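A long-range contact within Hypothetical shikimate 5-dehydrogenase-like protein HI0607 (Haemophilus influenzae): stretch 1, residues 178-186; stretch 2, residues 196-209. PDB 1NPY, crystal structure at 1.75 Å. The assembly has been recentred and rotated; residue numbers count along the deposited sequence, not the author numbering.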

# COMPACT_ATOMS: atom_id res chain seq x y z
N ILE A 178 -19.28 2.70 -1.46
CA ILE A 178 -17.92 2.22 -1.62
C ILE A 178 -17.58 1.40 -0.37
O ILE A 178 -17.53 1.92 0.74
CB ILE A 178 -16.93 3.38 -1.82
CG1 ILE A 178 -17.27 4.18 -3.09
CG2 ILE A 178 -15.51 2.88 -1.94
CD1 ILE A 178 -16.49 5.50 -3.25
N LEU A 179 -17.31 0.12 -0.59
CA LEU A 179 -16.90 -0.78 0.48
C LEU A 179 -15.42 -1.12 0.35
O LEU A 179 -14.98 -1.57 -0.71
CB LEU A 179 -17.70 -2.08 0.42
CG LEU A 179 -19.20 -1.84 0.32
CD1 LEU A 179 -19.87 -3.21 0.20
CD2 LEU A 179 -19.74 -1.13 1.54
N VAL A 180 -14.66 -0.85 1.40
CA VAL A 180 -13.23 -1.12 1.36
C VAL A 180 -12.88 -2.12 2.45
O VAL A 180 -13.18 -1.91 3.63
CB VAL A 180 -12.36 0.16 1.59
CG1 VAL A 180 -10.92 -0.11 1.28
CG2 VAL A 180 -12.88 1.35 0.82
N ASN A 181 -12.19 -3.19 2.07
CA ASN A 181 -11.73 -4.16 3.04
C ASN A 181 -10.23 -3.95 3.30
O ASN A 181 -9.42 -3.99 2.35
CB ASN A 181 -11.91 -5.60 2.57
CG ASN A 181 -11.32 -6.59 3.57
OD1 ASN A 181 -11.64 -6.52 4.75
ND2 ASN A 181 -10.48 -7.49 3.12
N VAL A 182 -9.91 -3.71 4.57
CA VAL A 182 -8.54 -3.63 5.05
C VAL A 182 -8.28 -4.61 6.21
O VAL A 182 -7.35 -4.45 7.01
CB VAL A 182 -8.12 -2.20 5.46
CG1 VAL A 182 -8.14 -1.27 4.27
CG2 VAL A 182 -8.95 -1.63 6.62
N THR A 183 -9.09 -5.65 6.28
CA THR A 183 -8.87 -6.74 7.23
C THR A 183 -8.10 -7.87 6.55
O THR A 183 -7.91 -7.86 5.32
CB THR A 183 -10.19 -7.37 7.76
OG1 THR A 183 -10.90 -8.02 6.69
CG2 THR A 183 -11.20 -6.40 8.36
N SER A 184 -7.71 -8.88 7.33
CA SER A 184 -7.22 -10.14 6.79
C SER A 184 -8.29 -11.09 6.21
O SER A 184 -7.96 -12.20 5.80
CB SER A 184 -6.44 -10.87 7.87
OG SER A 184 -7.32 -11.06 8.97
N ILE A 185 -9.56 -10.70 6.23
CA ILE A 185 -10.62 -11.53 5.67
C ILE A 185 -10.32 -11.73 4.18
O ILE A 185 -10.08 -10.75 3.48
CB ILE A 185 -12.02 -10.91 5.90
CG1 ILE A 185 -12.44 -10.96 7.37
CG2 ILE A 185 -13.05 -11.67 5.08
CD1 ILE A 185 -13.61 -10.07 7.71
N GLY A 186 -10.43 -12.97 3.70
CA GLY A 186 -10.11 -13.33 2.33
C GLY A 186 -8.67 -13.69 2.02
O GLY A 186 -8.38 -14.21 0.95
N LEU A 196 -16.58 -13.63 3.77
CA LEU A 196 -16.88 -12.33 3.14
C LEU A 196 -16.48 -11.15 4.01
O LEU A 196 -16.88 -11.06 5.17
CB LEU A 196 -18.39 -12.19 2.93
CG LEU A 196 -18.99 -13.03 1.80
CD1 LEU A 196 -20.51 -13.03 1.94
CD2 LEU A 196 -18.59 -12.52 0.44
N ALA A 197 -15.81 -10.17 3.41
CA ALA A 197 -15.40 -8.97 4.12
C ALA A 197 -16.57 -8.04 4.39
O ALA A 197 -16.54 -7.27 5.35
CB ALA A 197 -14.27 -8.29 3.37
N PHE A 198 -17.63 -8.16 3.59
CA PHE A 198 -18.90 -7.47 3.79
C PHE A 198 -20.01 -8.48 3.43
O PHE A 198 -19.82 -9.33 2.56
CB PHE A 198 -19.07 -6.24 2.88
CG PHE A 198 -18.18 -5.08 3.23
CD1 PHE A 198 -18.63 -4.07 4.04
CD2 PHE A 198 -16.86 -5.03 2.78
CE1 PHE A 198 -17.81 -3.01 4.41
CE2 PHE A 198 -16.04 -3.98 3.11
CZ PHE A 198 -16.51 -2.96 3.93
N PRO A 199 -21.18 -8.37 4.07
CA PRO A 199 -22.34 -9.19 3.70
C PRO A 199 -22.82 -8.98 2.26
O PRO A 199 -22.76 -7.89 1.70
CB PRO A 199 -23.43 -8.76 4.70
CG PRO A 199 -22.68 -8.14 5.88
CD PRO A 199 -21.46 -7.52 5.25
N LYS A 200 -23.35 -10.04 1.65
CA LYS A 200 -23.89 -9.94 0.29
C LYS A 200 -24.89 -8.80 0.13
O LYS A 200 -24.83 -8.03 -0.84
CB LYS A 200 -24.53 -11.26 -0.14
CG LYS A 200 -23.51 -12.38 -0.33
CD LYS A 200 -24.07 -13.65 -0.96
CE LYS A 200 -24.86 -14.44 0.06
NZ LYS A 200 -23.99 -15.06 1.10
N ALA A 201 -25.78 -8.62 1.09
CA ALA A 201 -26.80 -7.58 0.99
C ALA A 201 -26.16 -6.20 0.90
O ALA A 201 -26.68 -5.28 0.25
CB ALA A 201 -27.72 -7.64 2.20
N PHE A 202 -25.05 -6.04 1.60
CA PHE A 202 -24.31 -4.79 1.55
C PHE A 202 -23.64 -4.55 0.20
O PHE A 202 -23.71 -3.46 -0.37
CB PHE A 202 -23.26 -4.83 2.66
CG PHE A 202 -23.29 -3.62 3.51
CD1 PHE A 202 -24.22 -3.50 4.52
CD2 PHE A 202 -22.40 -2.59 3.27
CE1 PHE A 202 -24.25 -2.36 5.31
CE2 PHE A 202 -22.43 -1.45 4.04
CZ PHE A 202 -23.35 -1.34 5.06
N ILE A 203 -22.97 -5.58 -0.30
CA ILE A 203 -22.32 -5.53 -1.61
C ILE A 203 -23.36 -5.25 -2.69
O ILE A 203 -23.10 -4.47 -3.59
CB ILE A 203 -21.57 -6.84 -1.91
CG1 ILE A 203 -20.57 -7.12 -0.78
CG2 ILE A 203 -20.94 -6.80 -3.30
CD1 ILE A 203 -19.95 -8.51 -0.73
N ASP A 204 -24.53 -5.86 -2.59
CA ASP A 204 -25.59 -5.66 -3.59
C ASP A 204 -25.96 -4.18 -3.72
O ASP A 204 -26.33 -3.72 -4.80
CB ASP A 204 -26.88 -6.38 -3.19
CG ASP A 204 -26.84 -7.89 -3.36
OD1 ASP A 204 -25.99 -8.42 -4.10
OD2 ASP A 204 -27.69 -8.62 -2.80
N ASN A 205 -25.97 -3.51 -2.57
CA ASN A 205 -26.40 -2.12 -2.46
C ASN A 205 -25.29 -1.10 -2.70
O ASN A 205 -25.54 0.11 -2.74
CB ASN A 205 -27.02 -1.90 -1.09
CG ASN A 205 -28.35 -2.59 -0.96
OD1 ASN A 205 -28.66 -3.19 0.07
ND2 ASN A 205 -29.13 -2.56 -2.03
N ALA A 206 -24.07 -1.59 -2.90
CA ALA A 206 -22.92 -0.73 -3.11
C ALA A 206 -22.67 -0.63 -4.61
O ALA A 206 -23.30 -1.34 -5.39
CB ALA A 206 -21.72 -1.32 -2.36
N SER A 207 -21.78 0.28 -5.01
CA SER A 207 -21.37 0.40 -6.41
C SER A 207 -19.92 -0.01 -6.63
O SER A 207 -19.54 -0.34 -7.75
CB SER A 207 -21.70 1.80 -6.94
OG SER A 207 -21.00 2.77 -6.21
N VAL A 208 -19.11 0.02 -5.57
CA VAL A 208 -17.66 -0.21 -5.68
C VAL A 208 -17.15 -1.11 -4.54
O VAL A 208 -17.48 -0.84 -3.38
CB VAL A 208 -16.84 1.09 -5.58
CG1 VAL A 208 -15.38 0.78 -5.75
CG2 VAL A 208 -17.26 2.10 -6.66
N ALA A 209 -16.40 -2.15 -4.89
CA ALA A 209 -15.78 -3.05 -3.92
C ALA A 209 -14.26 -2.97 -4.04
O ALA A 209 -13.73 -3.29 -5.09
CB ALA A 209 -16.25 -4.48 -4.16

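A single leucine carries much of this contact: Leu179, in the strand of the first stretch, loses 157 Å² to the second stretch, out of 586 Å² buried on both sides together, and touches aromatic, aliphatic and backbone groups spread from Phe198 to Ala209. Its CB lies over one face of the Phe198 ring, 3.7 Å from the ring centroid and only 12° off the ring normal, a well-centred CH-pi contact. Farther out the side chain, with chi1 m and chi2 t, meets the helix and the turn that follows it. Leu179 CD2 comes within 3.5 Å of Phe202 CD2, at the edge of that ring, while Leu179 CD1 packs 3.7 Å from Ala206 CB and 4.1 Å from Ile203 CG1. The CB of Phe202 points sideways, but an unusual chi1 of -129°, between wells, accompanies a ring whose end lies nearer the strand.

The backbone of the same residue ties the two segments together. Residues 178-179 run parallel to 208-209, pairing Ile178 with Val208 and Leu179 with Ala209. One hydrogen bond crosses between the stretches, from Leu179 N to Val208 O; at 3.0 Å and an N-H...O angle of 175° it is almost linear. The same carbonyl also receives a CA-H...O contact, with Ile178 CA 3.6 Å from Val208 O. Ile178 and Val208 direct their side chains to the sheet face opposite that of Leu179 and Ala209, and there Ile178 CG1 approaches Val208 CB to 4.0 Å. Because Leu179 meets Phe202 and Ile203, the helix lies on the side of the sheet that carries Leu179 and Ala209.

Phe198 extends the contact along the first strand. Its CZ lies 3.5 Å from Val180 O, and this carbonyl sits at the ring edge, near the ring plane, while Leu179 CB lies over one face.

At the end of the strand, Ala197 meets the side chain of Asn181, and past it Ile185 meets Leu196 and Ala197. Ala197 CB points toward the first stretch and reaches 3.4 Å from Asn181 CG, a close approach to the carboxamide carbon. The carboxamide is held by the loop that follows the strand: Asn181 OD1 accepts hydrogen bonds from Thr183 OG1 at 2.6 Å and from Thr183 N at 3.1 Å. Thr183 OG1 in turn accepts one from Ile185 N at 3.0 Å, which ties Thr183 to Ile185, the last residue of this stretch to touch the other. Ile185 CG2 then packs 4.0 Å from Ala197 CB and lies 3.6 Å from both Leu196 C and Ala197 N, resting against the backbone where the two residues join.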